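Local coordinates for DUF5063 domain-containing protein (Bacteroides fragilis, PDB 3NRH) that is of unknown function, a predominantly alpha-helical protein of the DUF5063 family whose crystal assembly holds two copies of the chain, at residues 13-18 with 50-55; 74-79 with 112-117. All coordinates share one frame; numbering follows the deposited sequence.

From the N terminus the chain runs up helix 11-28, turns, and returns along helix 35-54; contact 1, between 13-18 and 50-55, joins the beginning of the first helix to the end of the second and so closes a helical hairpin. After a non-helical passage helix 73-87 begins, followed by the two-stranded antiparallel sheet of 92-94 and 109-111 and then helix 112-131. Contact 2, between 74-79 and 112-117, closes this second loop by joining the early turns of those two helices. The loops follow in series, neither enclosing the other. The centres of the two contacts lie about 22 Å apart on opposite sides of the chain's centre, and helix 135-169 packs against segments of both contacts.

Contact 1: residues 13-18 with 50-55; sequences VIEFVT and YLKASM
The ammonium of Lys52 reaches across to the carboxylate of Glu15: NZ gives a hydrogen bond of 2.8 Å to OE1, part of a salt bridge. The nitrogen does not lie in the carboxylate plane but comes from above it, 53° out. Lys52 gets there by a bend at its second torsion (chi2 -55°), beyond which the chain runs out straight. On the way its methylenes pass over the base of the glutamate, Lys52 CD lying 4.0 Å from CB of Glu15, so the pair meets through hydrocarbon as well as charge. Next to the bridge, Phe16 packs against Lys52 and Ala53. CB of Lys52 sits at the edge of the Phe16 ring and in its plane, 3.9 Å from CD1, while Phe16 CE1 lies 3.7 Å from CB of Ala53. Phe16 and Ala53 are buried and Glu15 is exposed, which gives the contact an apolar, buried side and a charged side toward solvent. The two short helical segments run nearly antiparallel, at 152°, their axes approaching to 8.9 Å. Leu56 in the following loop also touches Phe16, and Trp153 of helix 135-169 touches Ala53. Helix 112-131 packs Phe126 and Phe130 against Val17, while the Tyr50 ring meets Phe149 of helix 135-169 and its OH is hydrogen-bonded to ND1 of His165 of the second subunit.

Contact 2: residues 74-79 with 112-117; sequences EIYEVL and ISEDLA
Tyr76 reaches from helix 73-87 to Ala117 on helix 112-131. Its CG stands anti to the backbone N (chi1 178°), which sends the ring out across the gap. Tyr76 CE1 comes to 3.4 Å from CB of Ala117, with Tyr76 CZ at 3.8 Å from the same methyl carbon; the methyl meets the ring obliquely, around CE1. At the far end, the phenol oxygen passes close to the aliphatic part of Glu114, Tyr76 OH lying 3.4 Å from Glu114 CG. Ring and carboxylate planes are turned 69° against each other. The polar partner of that hydroxyl is Asp118, one residue beyond the second segment, whose OD1 shares a hydrogen bond with Tyr76 OH. Next along the helix, the carboxylate OE2 of Glu77 lies at the edge of the Tyr76 ring, in its plane, and OE1 makes a salt bridge to Arg80. One turn on from Tyr76, Leu79 points toward the second segment and brings its CD2 to 4.2 Å from CA of Ala117; Tyr120 of helix 112-131 touches this leucine too. Thus Tyr76 and Leu79 both pack on Ala117, and the helical segments, whose axes approach to 9.8 Å, run at 145° to one another. No hydrogen bond joins the two segments themselves. The chemistry is therefore that of a partly buried, mainly apolar contact, with Leu79 and Ala117 inside and Glu114 at the exposed side, in which the bond to Asp118 probably helps fix the direction of the tyrosine ring while the methyl of Ala117 and the branch of Leu79 supply the packing.

Contact 1: residues 13-18 with 50-55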
ATOM      1  N   VAL A  13     -14.925   8.016  -7.145  1.00 16.34           N
ATOM      2  CA  VAL A  13     -15.004   9.033  -6.106  1.00 12.26           C
ATOM      3  C   VAL A  13     -15.744   8.463  -4.896  1.00 16.08           C
ATOM      4  O   VAL A  13     -15.304   8.620  -3.755  1.00 13.19           O
ATOM      5  CB  VAL A  13     -15.728  10.294  -6.616  1.00 18.06           C
ATOM      6  CG1 VAL A  13     -15.980  11.251  -5.463  1.00 16.90           C
ATOM      7  CG2 VAL A  13     -14.883  10.974  -7.680  1.00 14.36           C
ATOM      8  N   ILE A  14     -16.863   7.790  -5.150  1.00 14.11           N
ATOM      9  CA  ILE A  14     -17.660   7.188  -4.082  1.00 15.96           C
ATOM     10  C   ILE A  14     -16.852   6.204  -3.235  1.00 15.64           C
ATOM     11  O   ILE A  14     -16.894   6.250  -2.006  1.00 12.22           O
ATOM     12  CB  ILE A  14     -18.887   6.444  -4.664  1.00 21.81           C
ATOM     13  CG1 ILE A  14     -19.734   7.421  -5.481  1.00 28.67           C
ATOM     14  CG2 ILE A  14     -19.708   5.810  -3.540  1.00 17.59           C
ATOM     15  CD1 ILE A  14     -20.181   8.639  -4.706  1.00 31.84           C
ATOM     16  N   GLU A  15     -16.120   5.310  -3.890  1.00 14.35           N
ATOM     17  CA  GLU A  15     -15.320   4.339  -3.160  1.00 14.63           C
ATOM     18  C   GLU A  15     -14.214   5.028  -2.364  1.00 11.59           C
ATOM     19  O   GLU A  15     -13.851   4.567  -1.285  1.00 13.62           O
ATOM     20  CB  GLU A  15     -14.720   3.306  -4.112  1.00 18.84           C
ATOM     21  CG  GLU A  15     -15.771   2.492  -4.847  1.00 31.50           C
ATOM     22  CD  GLU A  15     -15.216   1.209  -5.423  1.00 41.77           C
ATOM     23  OE1 GLU A  15     -14.143   1.255  -6.065  1.00 37.04           O
ATOM     24  OE2 GLU A  15     -15.858   0.152  -5.238  1.00 47.25           O
ATOM     25  N   PHE A  16     -13.683   6.127  -2.892  1.00 10.73           N
ATOM     26  CA  PHE A  16     -12.642   6.866  -2.180  1.00 12.30           C
ATOM     27  C   PHE A  16     -13.253   7.477  -0.915  1.00 10.21           C
ATOM     28  O   PHE A  16     -12.665   7.410   0.166  1.00  9.82           O
ATOM     29  CB  PHE A  16     -12.063   7.978  -3.059  1.00 11.92           C
ATOM     30  CG  PHE A  16     -11.018   8.813  -2.368  1.00  8.44           C
ATOM     31  CD1 PHE A  16      -9.816   8.243  -1.951  1.00 11.22           C
ATOM     32  CD2 PHE A  16     -11.244  10.160  -2.111  1.00  9.84           C
ATOM     33  CE1 PHE A  16      -8.854   9.011  -1.283  1.00 15.14           C
ATOM     34  CE2 PHE A  16     -10.291  10.935  -1.447  1.00 17.11           C
ATOM     35  CZ  PHE A  16      -9.095  10.358  -1.033  1.00 17.24           C
ATOM     36  N   VAL A  17     -14.435   8.067  -1.051  1.00 11.76           N
ATOM     37  CA  VAL A  17     -15.107   8.674   0.094  1.00 11.32           C
ATOM     38  C   VAL A  17     -15.297   7.637   1.198  1.00 10.16           C
ATOM     39  O   VAL A  17     -15.047   7.920   2.370  1.00 11.38           O
ATOM     40  CB  VAL A  17     -16.478   9.281  -0.308  1.00  8.45           C
ATOM     41  CG1 VAL A  17     -17.271   9.667   0.934  1.00 12.88           C
ATOM     42  CG2 VAL A  17     -16.258  10.524  -1.181  1.00  9.58           C
ATOM     43  N   THR A  18     -15.717   6.431   0.820  1.00  8.94           N
ATOM     44  CA  THR A  18     -15.928   5.363   1.791  1.00  7.99           C
ATOM     45  C   THR A  18     -14.668   5.006   2.584  1.00 10.34           C
ATOM     46  O   THR A  18     -14.703   4.938   3.814  1.00 10.13           O
ATOM     47  CB  THR A  18     -16.473   4.104   1.102  1.00 10.12           C
ATOM     48  OG1 THR A  18     -17.719   4.423   0.475  1.00 12.97           O
ATOM     49  CG2 THR A  18     -16.695   2.983   2.118  1.00 15.24           C
ATOM     50  N   TYR A  50      -4.611   4.432  -0.475  1.00  9.80           N
ATOM     51  CA  TYR A  50      -3.686   4.811  -1.536  1.00 11.01           C
ATOM     52  C   TYR A  50      -4.248   4.382  -2.894  1.00  9.49           C
ATOM     53  O   TYR A  50      -4.251   5.154  -3.858  1.00 11.02           O
ATOM     54  CB  TYR A  50      -2.322   4.144  -1.322  1.00 10.34           C
ATOM     55  CG  TYR A  50      -1.276   4.623  -2.302  1.00 11.38           C
ATOM     56  CD1 TYR A  50      -0.474   5.725  -2.013  1.00  7.71           C
ATOM     57  CD2 TYR A  50      -1.139   4.017  -3.550  1.00 10.65           C
ATOM     58  CE1 TYR A  50       0.439   6.220  -2.949  1.00 10.79           C
ATOM     59  CE2 TYR A  50      -0.238   4.505  -4.494  1.00 11.12           C
ATOM     60  CZ  TYR A  50       0.545   5.607  -4.187  1.00 11.80           C
ATOM     61  OH  TYR A  50       1.404   6.107  -5.138  1.00 16.85           O
ATOM     62  N   LEU A  51      -4.712   3.140  -2.962  1.00  8.34           N
ATOM     63  CA  LEU A  51      -5.271   2.604  -4.194  1.00 12.11           C
ATOM     64  C   LEU A  51      -6.463   3.421  -4.688  1.00 12.55           C
ATOM     65  O   LEU A  51      -6.528   3.789  -5.858  1.00  9.21           O
ATOM     66  CB  LEU A  51      -5.689   1.151  -3.980  1.00  9.85           C
ATOM     67  CG  LEU A  51      -6.387   0.442  -5.141  1.00 12.74           C
ATOM     68  CD1 LEU A  51      -5.515   0.471  -6.380  1.00 16.00           C
ATOM     69  CD2 LEU A  51      -6.695  -1.000  -4.728  1.00 13.83           C
ATOM     70  N   LYS A  52      -7.409   3.703  -3.800  1.00  9.24           N
ATOM     71  CA  LYS A  52      -8.583   4.479  -4.191  1.00  8.62           C
ATOM     72  C   LYS A  52      -8.221   5.902  -4.616  1.00 11.37           C
ATOM     73  O   LYS A  52      -8.828   6.457  -5.533  1.00 11.75           O
ATOM     74  CB  LYS A  52      -9.608   4.491  -3.047  1.00  7.09           C
ATOM     75  CG  LYS A  52     -10.200   3.119  -2.748  1.00 12.02           C
ATOM     76  CD  LYS A  52     -10.810   2.496  -4.006  1.00 16.38           C
ATOM     77  CE  LYS A  52     -11.200   1.040  -3.799  1.00 31.02           C
ATOM     78  NZ  LYS A  52     -11.627   0.399  -5.079  1.00 31.32           N
ATOM     79  N   ALA A  53      -7.226   6.496  -3.963  1.00  8.39           N
ATOM     80  CA  ALA A  53      -6.804   7.842  -4.329  1.00 11.94           C
ATOM     81  C   ALA A  53      -6.183   7.806  -5.726  1.00 14.54           C
ATOM     82  O   ALA A  53      -6.414   8.697  -6.546  1.00 12.48           O
ATOM     83  CB  ALA A  53      -5.792   8.368  -3.322  1.00 17.37           C
ATOM     84  N   SER A  54      -5.407   6.759  -5.993  1.00 13.22           N
ATOM     85  CA  SER A  54      -4.741   6.595  -7.281  1.00 15.38           C
ATOM     86  C   SER A  54      -5.726   6.365  -8.420  1.00 16.09           C
ATOM     87  O   SER A  54      -5.404   6.616  -9.579  1.00 13.33           O
ATOM     88  CB  SER A  54      -3.768   5.410  -7.228  1.00 15.11           C
ATOM     89  OG  SER A  54      -2.784   5.598  -6.225  1.00 16.70           O
HETATM   90  N   MSE A  55      -6.921   5.889  -8.088  1.00 14.21           N
HETATM   91  CA  MSE A  55      -7.939   5.606  -9.096  1.00 17.40           C
HETATM   92  C   MSE A  55      -8.938   6.728  -9.334  1.00 19.31           C
HETATM   93  O   MSE A  55      -9.855   6.589 -10.150  1.00 21.62           O
HETATM   94  CB  MSE A  55      -8.691   4.330  -8.721  1.00 17.70           C
HETATM   95  CG  MSE A  55      -7.806   3.097  -8.757  1.00 24.50           C
HETATM   96 SE   MSE A  55      -8.741   1.503  -8.204  1.00 43.48          SE
HETATM   97  CE  MSE A  55      -9.740   1.160  -9.828  1.00 39.00           C
TER

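Contact 2: residues 74-79 with 112-117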
ATOM      1  N   GLU A  74      -5.992  22.582  17.264  1.00 13.71           N
ATOM      2  CA  GLU A  74      -6.363  21.764  18.418  1.00 20.35           C
ATOM      3  C   GLU A  74      -6.729  20.338  18.001  1.00 18.05           C
ATOM      4  O   GLU A  74      -6.310  19.367  18.636  1.00 17.47           O
ATOM      5  CB  GLU A  74      -7.538  22.406  19.159  1.00 20.54           C
ATOM      6  CG  GLU A  74      -7.913  21.722  20.465  1.00 33.15           C
ATOM      7  CD  GLU A  74      -6.779  21.723  21.479  1.00 44.30           C
ATOM      8  OE1 GLU A  74      -6.021  22.714  21.528  1.00 51.03           O
ATOM      9  OE2 GLU A  74      -6.655  20.738  22.239  1.00 42.36           O
ATOM     10  N   ILE A  75      -7.523  20.225  16.940  1.00 18.97           N
ATOM     11  CA  ILE A  75      -7.934  18.923  16.422  1.00 15.99           C
ATOM     12  C   ILE A  75      -6.679  18.145  16.029  1.00 12.98           C
ATOM     13  O   ILE A  75      -6.525  16.977  16.381  1.00 12.16           O
ATOM     14  CB  ILE A  75      -8.836  19.084  15.168  1.00 13.24           C
ATOM     15  CG1 ILE A  75     -10.218  19.606  15.574  1.00 15.06           C
ATOM     16  CG2 ILE A  75      -8.958  17.755  14.420  1.00 12.87           C
ATOM     17  CD1 ILE A  75     -10.983  18.658  16.482  1.00 20.60           C
ATOM     18  N   TYR A  76      -5.789  18.812  15.299  1.00 14.27           N
ATOM     19  CA  TYR A  76      -4.549  18.198  14.827  1.00 14.03           C
ATOM     20  C   TYR A  76      -3.643  17.749  15.969  1.00 15.51           C
ATOM     21  O   TYR A  76      -3.153  16.621  15.977  1.00 14.20           O
ATOM     22  CB  TYR A  76      -3.779  19.178  13.931  1.00 18.46           C
ATOM     23  CG  TYR A  76      -2.444  18.643  13.437  1.00 19.85           C
ATOM     24  CD1 TYR A  76      -2.357  17.908  12.255  1.00 17.40           C
ATOM     25  CD2 TYR A  76      -1.276  18.855  14.169  1.00 22.19           C
ATOM     26  CE1 TYR A  76      -1.137  17.396  11.813  1.00 20.15           C
ATOM     27  CE2 TYR A  76      -0.051  18.347  13.739  1.00 18.65           C
ATOM     28  CZ  TYR A  76       0.011  17.620  12.562  1.00 19.94           C
ATOM     29  OH  TYR A  76       1.213  17.120  12.129  1.00 22.20           O
ATOM     30  N   GLU A  77      -3.415  18.637  16.932  1.00 18.87           N
ATOM     31  CA  GLU A  77      -2.550  18.322  18.064  1.00 16.69           C
ATOM     32  C   GLU A  77      -3.071  17.208  18.957  1.00 15.56           C
ATOM     33  O   GLU A  77      -2.310  16.336  19.387  1.00 15.26           O
ATOM     34  CB  GLU A  77      -2.298  19.579  18.900  1.00 19.80           C
ATOM     35  CG  GLU A  77      -1.297  20.524  18.273  1.00 26.42           C
ATOM     36  CD  GLU A  77       0.074  19.889  18.129  1.00 36.33           C
ATOM     37  OE1 GLU A  77       0.659  19.492  19.159  1.00 44.69           O
ATOM     38  OE2 GLU A  77       0.566  19.785  16.989  1.00 34.85           O
ATOM     39  N   VAL A  78      -4.364  17.232  19.246  1.00 14.96           N
ATOM     40  CA  VAL A  78      -4.950  16.205  20.089  1.00 16.19           C
ATOM     41  C   VAL A  78      -4.813  14.838  19.427  1.00 15.29           C
ATOM     42  O   VAL A  78      -4.477  13.855  20.088  1.00 14.48           O
ATOM     43  CB  VAL A  78      -6.439  16.503  20.378  1.00 21.87           C
ATOM     44  CG1 VAL A  78      -7.057  15.357  21.156  1.00 19.91           C
ATOM     45  CG2 VAL A  78      -6.563  17.805  21.172  1.00 20.74           C
ATOM     46  N   LEU A  79      -5.063  14.778  18.121  1.00 13.75           N
ATOM     47  CA  LEU A  79      -4.952  13.515  17.396  1.00 12.21           C
ATOM     48  C   LEU A  79      -3.511  13.027  17.378  1.00 12.20           C
ATOM     49  O   LEU A  79      -3.243  11.854  17.644  1.00 12.30           O
ATOM     50  CB  LEU A  79      -5.443  13.666  15.955  1.00 12.55           C
ATOM     51  CG  LEU A  79      -5.221  12.432  15.066  1.00 16.04           C
ATOM     52  CD1 LEU A  79      -6.015  11.251  15.602  1.00 15.41           C
ATOM     53  CD2 LEU A  79      -5.638  12.746  13.644  1.00 17.87           C
ATOM     54  N   ILE A 112       5.537   8.428  13.130  1.00 14.91           N
ATOM     55  CA  ILE A 112       4.344   7.908  12.472  1.00 17.22           C
ATOM     56  C   ILE A 112       3.132   8.767  12.844  1.00 12.41           C
ATOM     57  O   ILE A 112       2.307   9.097  11.995  1.00 12.73           O
ATOM     58  CB  ILE A 112       4.075   6.449  12.895  1.00 12.36           C
ATOM     59  CG1 ILE A 112       5.233   5.551  12.442  1.00 17.04           C
ATOM     60  CG2 ILE A 112       2.755   5.970  12.302  1.00 12.50           C
ATOM     61  CD1 ILE A 112       5.154   4.117  12.971  1.00 15.46           C
ATOM     62  N   SER A 113       3.033   9.138  14.117  1.00 10.78           N
ATOM     63  CA  SER A 113       1.906   9.944  14.575  1.00 15.30           C
ATOM     64  C   SER A 113       1.753  11.248  13.792  1.00 15.19           C
ATOM     65  O   SER A 113       0.637  11.650  13.469  1.00 13.70           O
ATOM     66  CB  SER A 113       2.049  10.244  16.071  1.00 16.37           C
ATOM     67  OG  SER A 113       3.252  10.939  16.334  1.00 15.49           O
ATOM     68  N   GLU A 114       2.868  11.903  13.477  1.00 12.91           N
ATOM     69  CA  GLU A 114       2.811  13.153  12.734  1.00 15.22           C
ATOM     70  C   GLU A 114       2.392  12.900  11.294  1.00 14.51           C
ATOM     71  O   GLU A 114       1.602  13.660  10.737  1.00 14.70           O
ATOM     72  CB  GLU A 114       4.165  13.868  12.767  1.00 16.50           C
ATOM     73  CG  GLU A 114       4.083  15.315  12.318  1.00 24.61           C
ATOM     74  CD  GLU A 114       5.413  16.036  12.412  1.00 38.84           C
ATOM     75  OE1 GLU A 114       6.106  15.874  13.438  1.00 36.85           O
ATOM     76  OE2 GLU A 114       5.756  16.775  11.465  1.00 33.80           O
ATOM     77  N   ASP A 115       2.925  11.839  10.691  1.00 13.63           N
ATOM     78  CA  ASP A 115       2.566  11.487   9.318  1.00 15.59           C
ATOM     79  C   ASP A 115       1.064  11.230   9.224  1.00 11.22           C
ATOM     80  O   ASP A 115       0.388  11.748   8.329  1.00 11.02           O
ATOM     81  CB  ASP A 115       3.288  10.214   8.855  1.00 19.08           C
ATOM     82  CG  ASP A 115       4.767  10.428   8.603  1.00 36.60           C
ATOM     83  OD1 ASP A 115       5.119  11.367   7.860  1.00 34.89           O
ATOM     84  OD2 ASP A 115       5.578   9.640   9.135  1.00 44.27           O
ATOM     85  N   LEU A 116       0.549  10.414  10.140  1.00  8.23           N
ATOM     86  CA  LEU A 116      -0.872  10.089  10.135  1.00 10.03           C
ATOM     87  C   LEU A 116      -1.741  11.321  10.350  1.00 12.18           C
ATOM     88  O   LEU A 116      -2.753  11.492   9.673  1.00 11.11           O
ATOM     89  CB  LEU A 116      -1.185   9.025  11.193  1.00  7.05           C
ATOM     90  CG  LEU A 116      -0.567   7.651  10.916  1.00  9.85           C
ATOM     91  CD1 LEU A 116      -0.847   6.709  12.088  1.00 13.36           C
ATOM     92  CD2 LEU A 116      -1.138   7.084   9.622  1.00 14.48           C
ATOM     93  N   ALA A 117      -1.348  12.186  11.284  1.00  9.96           N
ATOM     94  CA  ALA A 117      -2.117  13.398  11.541  1.00 10.64           C
ATOM     95  C   ALA A 117      -2.094  14.300  10.305  1.00 11.42           C
ATOM     96  O   ALA A 117      -3.097  14.936   9.975  1.00 12.16           O
ATOM     97  CB  ALA A 117      -1.552  14.133  12.761  1.00 12.21           C
TER